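Local structure of glycosylation Associate Protein 2 (Streptococcus agalactiae serotype V, 6OYC) at residues G96-E99 with E100-S104; L63-E67 with Q68-P72; F87-K90 with D91-A94. The protein probably takes part, as a component of the Gap123 complex, in glycosylating a serine-rich adhesin and handing it to the accessory Sec secretion system. All blocks are in the same frame, centred on the assembly; numbering follows the deposited sequence.

Interaction 1 (G96-E99 with E100-S104); sequences GITE and EFLRS
Helix 96-104, the connecting helix of a beta-alpha-beta unit between strands 86-89 and 108-110, is spanned by this contact, in which Gly96 to Glu99 bond to Glu100 to Arg103 one turn ahead. Four successive i to i+4 backbone bonds define it as alpha-helical: Glu100 N to Gly96 O, Phe101 N to Ile97 O, Leu102 N to Thr98 O at 3.0 Å (N-H...O angle 171°), and Arg103 N to Glu99 O at 2.9 Å. On the solvent side, the extended Glu100 chain runs back over the first turn. Its CG, anti to its own carbonyl carbon (chi1 -62°), lies 3.4 Å from Gly96 O, and OE1 comes 3.7 Å from the methyl CG2 of Ile97. Next to it in the chain, Glu99 bends at chi2 (73°) and brings OE2 to 3.5 Å from CB of Arg103, one turn ahead. This is contact with the aliphatic base of the arginine and not a salt bridge, since Glu99 OE2 and Arg103 NE are 5.4 Å apart. The Arg103 chain extends away from the turn, and its guanidinium reaches Phe357 through both a hydrogen bond to the carbonyl and a cation-pi contact. On the buried side, Leu102 CG sits 3.4 Å from Thr98 O. Such a helix, with Phe101 and Leu102 turned to the sheet and Glu99, Glu100 and Arg103 on its other sides, is characteristic of the crossover in a parallel alpha/beta fold.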
loop_
_atom_site.group_PDB
_atom_site.type_symbol
_atom_site.label_atom_id
_atom_site.label_comp_id
_atom_site.label_asym_id
_atom_site.label_seq_id
_atom_site.Cartn_x
_atom_site.Cartn_y
_atom_site.Cartn_z
ATOM N N GLY B 96 2.826 16.415 27.829
ATOM C CA GLY B 96 1.807 15.922 28.734
ATOM C C GLY B 96 0.853 14.946 28.069
ATOM O O GLY B 96 1.219 14.168 27.186
ATOM N N ILE B 97 -0.405 14.988 28.511
ATOM C CA ILE B 97 -1.401 14.076 27.975
ATOM C C ILE B 97 -1.788 14.447 26.551
ATOM O O ILE B 97 -2.275 13.586 25.806
ATOM C CB ILE B 97 -2.643 14.042 28.879
ATOM C CG1 ILE B 97 -3.150 15.468 29.108
ATOM C CG2 ILE B 97 -2.317 13.337 30.193
ATOM C CD1 ILE B 97 -4.284 15.863 28.197
ATOM N N THR B 98 -1.613 15.717 26.170
ATOM C CA THR B 98 -1.797 16.099 24.777
ATOM C C THR B 98 -0.913 15.253 23.879
ATOM O O THR B 98 -1.398 14.616 22.934
ATOM C CB THR B 98 -1.498 17.591 24.578
ATOM O OG1 THR B 98 -2.414 18.390 25.349
ATOM C CG2 THR B 98 -1.621 17.953 23.098
ATOM N N GLU B 99 0.391 15.206 24.177
ATOM C CA GLU B 99 1.287 14.401 23.359
ATOM C C GLU B 99 0.903 12.927 23.414
ATOM O O GLU B 99 0.977 12.225 22.399
ATOM C CB GLU B 99 2.739 14.603 23.789
ATOM C CG GLU B 99 3.654 13.409 23.498
ATOM C CD GLU B 99 3.984 13.257 22.014
ATOM O OE1 GLU B 99 4.360 14.265 21.365
ATOM O OE2 GLU B 99 3.872 12.122 21.488
ATOM N N GLU B 100 0.471 12.438 24.581
ATOM C CA GLU B 100 0.060 11.037 24.659
ATOM C C GLU B 100 -1.091 10.772 23.710
ATOM O O GLU B 100 -1.119 9.751 23.011
ATOM C CB GLU B 100 -0.372 10.662 26.077
ATOM C CG GLU B 100 0.685 10.763 27.161
ATOM C CD GLU B 100 0.106 10.499 28.556
ATOM O OE1 GLU B 100 0.569 11.146 29.530
ATOM O OE2 GLU B 100 -0.810 9.647 28.665
ATOM N N PHE B 101 -2.056 11.683 23.692
ATOM C CA PHE B 101 -3.181 11.570 22.779
ATOM C C PHE B 101 -2.707 11.532 21.327
ATOM O O PHE B 101 -3.026 10.595 20.585
ATOM C CB PHE B 101 -4.137 12.730 23.027
ATOM C CG PHE B 101 -5.434 12.594 22.314
ATOM C CD1 PHE B 101 -6.449 11.829 22.851
ATOM C CD2 PHE B 101 -5.637 13.219 21.095
ATOM C CE1 PHE B 101 -7.649 11.693 22.205
ATOM C CE2 PHE B 101 -6.835 13.082 20.430
ATOM C CZ PHE B 101 -7.842 12.319 20.986
ATOM N N LEU B 102 -1.917 12.531 20.910
ATOM C CA LEU B 102 -1.427 12.560 19.529
ATOM C C LEU B 102 -0.730 11.256 19.165
ATOM O O LEU B 102 -0.925 10.713 18.068
ATOM C CB LEU B 102 -0.474 13.740 19.329
ATOM C CG LEU B 102 -1.050 15.133 19.608
ATOM C CD1 LEU B 102 0.005 16.198 19.437
ATOM C CD2 LEU B 102 -2.272 15.445 18.733
ATOM N N ARG B 103 0.067 10.725 20.088
ATOM C CA ARG B 103 0.835 9.531 19.781
ATOM C C ARG B 103 -0.075 8.323 19.647
ATOM O O ARG B 103 0.077 7.519 18.718
ATOM C CB ARG B 103 1.891 9.315 20.861
ATOM C CG ARG B 103 2.746 8.111 20.663
ATOM C CD ARG B 103 3.796 8.035 21.770
ATOM N NE ARG B 103 4.417 6.718 21.796
ATOM C CZ ARG B 103 5.392 6.357 20.968
ATOM N NH1 ARG B 103 5.851 7.224 20.068
ATOM N NH2 ARG B 103 5.902 5.131 21.033
ATOM N N SER B 104 -1.041 8.179 20.550
ATOM C CA SER B 104 -1.914 7.022 20.449
ATOM C C SER B 104 -2.770 7.077 19.192
ATOM O O SER B 104 -3.234 6.031 18.725
ATOM C CB SER B 104 -2.804 6.906 21.686
ATOM O OG SER B 104 -3.865 7.831 21.624
#

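Interaction 2 (L63-E67 with Q68-P72); sequences LLLTE and QTYGP
Glu67 and Tyr70 have the most surface buried by the contact, and they meet at the tyrosine hydroxyl. Glu67 N donates to Tyr70 OH over 3.1 Å with an N-H...O angle of 161°, so a side-chain oxygen receives a backbone amide of the loop. Thr66 N lies at the ring edge, near its plane, 3.0 Å from Tyr70 OH. The hydroxyl is also hydrogen-bonded to Val11 O of the neighbouring strand 6-11, which gives this buried polar atom a partner on the sheet as well as in its own loop. With CG of Tyr70 anti to its carbonyl carbon (chi1 -64°), the ring points back along the chain, and its CE1 comes to 3.4 Å from Glu67 O. The loop thus folds over the C-terminal end of strand 62-65, an inner strand of the five-stranded parallel sheet. The glutamate chain crosses the tyrosine at about a right angle: its CG is 3.7 Å from Tyr70 OH, and a bend at chi2 carries the carboxylate away from the ring. There OE2 accepts from Thr66 OG1 at 2.9 Å, on the anti side and 27° out of the carboxylate plane, and is also bound by Glu13 N. Leu65 supplies the apolar side of the contact, its CB 3.4 Å from Tyr70 OH and its methyl CD2 3.9 Å from Tyr70 CZ.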
loop_
_atom_site.group_PDB
_atom_site.type_symbol
_atom_site.label_atom_id
_atom_site.label_comp_id
_atom_site.label_asym_id
_atom_site.label_seq_id
_atom_site.Cartn_x
_atom_site.Cartn_y
_atom_site.Cartn_z
ATOM N N LEU B 63 -10.586 14.869 13.512
ATOM C CA LEU B 63 -10.505 15.710 14.698
ATOM C C LEU B 63 -9.389 16.715 14.455
ATOM O O LEU B 63 -8.227 16.330 14.288
ATOM C CB LEU B 63 -10.224 14.871 15.950
ATOM C CG LEU B 63 -9.902 15.645 17.238
ATOM C CD1 LEU B 63 -11.083 16.527 17.608
ATOM C CD2 LEU B 63 -9.529 14.688 18.404
ATOM N N LEU B 64 -9.734 17.993 14.432
ATOM C CA LEU B 64 -8.770 19.041 14.133
ATOM C C LEU B 64 -8.431 19.767 15.426
ATOM O O LEU B 64 -9.286 20.431 16.020
ATOM C CB LEU B 64 -9.299 20.011 13.079
ATOM C CG LEU B 64 -8.343 21.188 12.858
ATOM C CD1 LEU B 64 -6.946 20.704 12.456
ATOM C CD2 LEU B 64 -8.910 22.161 11.842
ATOM N N LEU B 65 -7.182 19.661 15.842
ATOM C CA LEU B 65 -6.722 20.254 17.092
ATOM C C LEU B 65 -5.882 21.477 16.743
ATOM O O LEU B 65 -4.809 21.351 16.146
ATOM C CB LEU B 65 -5.932 19.230 17.912
ATOM C CG LEU B 65 -6.716 17.977 18.331
ATOM C CD1 LEU B 65 -5.836 16.975 19.108
ATOM C CD2 LEU B 65 -7.949 18.358 19.148
ATOM N N THR B 66 -6.369 22.660 17.092
ATOM C CA THR B 66 -5.676 23.872 16.673
ATOM C C THR B 66 -4.846 24.525 17.772
ATOM O O THR B 66 -4.189 25.528 17.489
ATOM C CB THR B 66 -6.669 24.898 16.110
ATOM O OG1 THR B 66 -7.660 25.207 17.100
ATOM C CG2 THR B 66 -7.352 24.363 14.830
ATOM N N GLU B 67 -4.840 23.994 19.000
ATOM C CA GLU B 67 -4.089 24.588 20.103
ATOM C C GLU B 67 -2.870 23.743 20.458
ATOM O O GLU B 67 -2.794 22.548 20.152
ATOM C CB GLU B 67 -4.957 24.753 21.359
ATOM C CG GLU B 67 -6.316 25.349 21.105
ATOM C CD GLU B 67 -6.220 26.700 20.423
ATOM O OE1 GLU B 67 -5.446 27.559 20.906
ATOM O OE2 GLU B 67 -6.914 26.898 19.398
ATOM N N GLN B 68 -1.904 24.376 21.128
ATOM C CA GLN B 68 -0.700 23.638 21.491
ATOM C C GLN B 68 -0.978 22.617 22.586
ATOM O O GLN B 68 -0.512 21.470 22.514
ATOM C CB GLN B 68 0.401 24.587 21.934
ATOM C CG GLN B 68 1.545 23.822 22.550
ATOM C CD GLN B 68 2.863 24.530 22.417
ATOM O OE1 GLN B 68 3.808 23.994 21.840
ATOM N NE2 GLN B 68 2.943 25.738 22.958
ATOM N N THR B 69 -1.740 23.010 23.600
ATOM C CA THR B 69 -1.922 22.203 24.795
ATOM C C THR B 69 -3.395 22.145 25.170
ATOM O O THR B 69 -4.089 23.165 25.144
ATOM C CB THR B 69 -1.100 22.795 25.957
ATOM O OG1 THR B 69 0.273 22.926 25.546
ATOM C CG2 THR B 69 -1.210 21.910 27.208
ATOM N N TYR B 70 -3.875 20.957 25.517
ATOM C CA TYR B 70 -5.230 20.815 26.030
ATOM C C TYR B 70 -5.182 20.307 27.465
ATOM O O TYR B 70 -4.203 19.702 27.896
ATOM C CB TYR B 70 -6.066 19.856 25.172
ATOM C CG TYR B 70 -6.279 20.377 23.773
ATOM C CD1 TYR B 70 -5.245 20.362 22.855
ATOM C CD2 TYR B 70 -7.505 20.901 23.381
ATOM C CE1 TYR B 70 -5.418 20.847 21.587
ATOM C CE2 TYR B 70 -7.688 21.396 22.111
ATOM C CZ TYR B 70 -6.635 21.363 21.219
ATOM O OH TYR B 70 -6.782 21.843 19.957
ATOM N N GLY B 71 -6.264 20.557 28.201
ATOM C CA GLY B 71 -6.435 19.970 29.493
ATOM C C GLY B 71 -6.677 18.477 29.408
ATOM O O GLY B 71 -6.731 17.888 28.320
ATOM N N PRO B 72 -6.843 17.845 30.574
ATOM C CA PRO B 72 -6.975 16.374 30.597
ATOM C C PRO B 72 -8.194 15.855 29.852
ATOM O O PRO B 72 -8.209 14.682 29.473
ATOM C CB PRO B 72 -7.062 16.038 32.101
ATOM C CG PRO B 72 -6.732 17.322 32.839
ATOM C CD PRO B 72 -6.956 18.466 31.909
#

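Interaction 3 (F87-K90 with D91-A94); sequences FYPK and DKHA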
loop_
_atom_site.group_PDB
_atom_site.type_symbol
_atom_site.label_atom_id
_atom_site.label_comp_id
_atom_site.label_asym_id
_atom_site.label_seq_id
_atom_site.Cartn_x
_atom_site.Cartn_y
_atom_site.Cartn_z
ATOM N N PHE B 87 -5.490 15.682 13.754
ATOM C CA PHE B 87 -4.624 16.645 13.093
ATOM C C PHE B 87 -4.190 17.732 14.061
ATOM O O PHE B 87 -4.990 18.229 14.858
ATOM C CB PHE B 87 -5.345 17.234 11.869
ATOM C CG PHE B 87 -5.587 16.220 10.807
ATOM C CD1 PHE B 87 -6.676 15.353 10.894
ATOM C CD2 PHE B 87 -4.707 16.090 9.739
ATOM C CE1 PHE B 87 -6.895 14.375 9.928
ATOM C CE2 PHE B 87 -4.924 15.124 8.764
ATOM C CZ PHE B 87 -6.025 14.261 8.858
ATOM N N TYR B 88 -2.920 18.124 13.959
ATOM C CA TYR B 88 -2.289 18.943 14.976
ATOM C C TYR B 88 -1.173 19.731 14.304
ATOM O O TYR B 88 -0.533 19.203 13.385
ATOM C CB TYR B 88 -1.745 18.046 16.099
ATOM C CG TYR B 88 -1.049 18.754 17.245
ATOM C CD1 TYR B 88 -1.769 19.182 18.356
ATOM C CD2 TYR B 88 0.332 18.958 17.235
ATOM C CE1 TYR B 88 -1.141 19.829 19.417
ATOM C CE2 TYR B 88 0.974 19.604 18.301
ATOM C CZ TYR B 88 0.228 20.029 19.389
ATOM O OH TYR B 88 0.827 20.664 20.450
ATOM N N PRO B 89 -0.937 20.981 14.698
ATOM C CA PRO B 89 0.007 21.814 13.944
ATOM C C PRO B 89 1.412 21.234 13.966
ATOM O O PRO B 89 1.894 20.749 14.997
ATOM C CB PRO B 89 -0.058 23.167 14.664
ATOM C CG PRO B 89 -1.364 23.149 15.366
ATOM C CD PRO B 89 -1.556 21.735 15.802
ATOM N N LYS B 90 2.052 21.254 12.792
ATOM C CA LYS B 90 3.434 20.806 12.694
ATOM C C LYS B 90 4.349 21.690 13.539
ATOM O O LYS B 90 5.326 21.203 14.114
ATOM C CB LYS B 90 3.876 20.776 11.223
ATOM C CG LYS B 90 5.378 20.557 11.029
ATOM C CD LYS B 90 5.760 20.217 9.581
ATOM C CE LYS B 90 6.043 18.715 9.389
ATOM N NZ LYS B 90 7.279 18.239 10.092
ATOM N N ASP B 91 4.024 22.976 13.661
ATOM C CA ASP B 91 4.879 23.964 14.309
ATOM C C ASP B 91 4.694 24.035 15.821
ATOM O O ASP B 91 5.237 24.943 16.449
ATOM C CB ASP B 91 4.644 25.357 13.690
ATOM C CG ASP B 91 3.289 25.980 14.088
ATOM O OD1 ASP B 91 2.466 25.305 14.747
ATOM O OD2 ASP B 91 3.036 27.162 13.734
ATOM N N LYS B 92 3.919 23.136 16.414
ATOM C CA LYS B 92 3.682 23.149 17.847
ATOM C C LYS B 92 4.372 21.958 18.494
ATOM O O LYS B 92 4.433 20.870 17.911
ATOM C CB LYS B 92 2.185 23.123 18.149
ATOM C CG LYS B 92 1.448 24.403 17.791
ATOM C CD LYS B 92 2.001 25.607 18.554
ATOM C CE LYS B 92 1.347 26.913 18.094
ATOM N NZ LYS B 92 2.079 28.144 18.523
ATOM N N HIS B 93 4.907 22.172 19.697
ATOM C CA HIS B 93 5.540 21.108 20.471
ATOM C C HIS B 93 4.579 20.625 21.548
ATOM O O HIS B 93 4.219 21.385 22.453
ATOM C CB HIS B 93 6.847 21.559 21.113
ATOM C CG HIS B 93 7.562 20.444 21.815
ATOM N ND1 HIS B 93 8.314 19.502 21.139
ATOM C CD2 HIS B 93 7.594 20.085 23.122
ATOM C CE1 HIS B 93 8.794 18.624 22.003
ATOM N NE2 HIS B 93 8.374 18.955 23.213
ATOM N N ALA B 94 4.179 19.365 21.452
ATOM C CA ALA B 94 3.195 18.794 22.356
ATOM C C ALA B 94 3.872 18.126 23.546
ATOM O O ALA B 94 4.912 17.473 23.405
ATOM C CB ALA B 94 2.326 17.773 21.619
#
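A local turn contact, in which a tyrosine on the strand meets the loop that doubles back past it, sits at the C-terminal end of strand 86-89 in the five-stranded parallel sheet. It begins the strand-to-helix connection of a beta-alpha-beta unit. The reversal is a type I beta turn from Pro89 to Lys92, closed by a weak hydrogen bond from Lys92 N to Pro89 O of 3.4 Å, although its N-H...O angle of 163° is good. After the turn the chain passes the end of the Tyr88 ring. CG of Tyr88 is anti to its backbone N (chi1 180°), which directs the ring toward the returning loop. Lys92 O lies at the ring edge, near its plane, while Lys92 CB is 3.7 Å from Tyr88 CE2; the lysine crosses the tyrosine at about a right angle. The Ala94 methyl approaches the same end obliquely, with its CB 3.8 Å from Tyr88 CZ. One ring face carries CD of Pro89, 3.4 Å above the plane and offset toward the rim. The phenolic OH is hydrogen-bonded to Gln68 O, so the polar end of this buried ring also holds the preceding loop. Lys92 O, in turn, receives NH1 of Arg109 from strand 108-110. Beside the turn, Pro89 CB touches two side chains: Lys92 CG at 3.7 Å and Asp91 OD1 at 3.3 Å.

From the N terminus the order is interaction 2, interaction 3, interaction 1, in series, without nesting or crossing. Interaction 2 folds the loop after strand 62-65 back on the strand end; interaction 3 closes the tight turn Pro89 to Lys92 after strand 86-89; interaction 1 lies within the helix that follows and closes no loop. The two strands are neighbours in one parallel sheet, joined by Leu65 N to Phe87 O at 2.8 Å, and where their ends meet Leu65 O packs on Pro89 CD at 3.3 Å. The helix fits against both: Thr98 OG1 bonds to Tyr70 N, while Leu102 CD1 packs on Tyr88 CG at 3.5 Å. Together they tie two strand ends to the crossover helix.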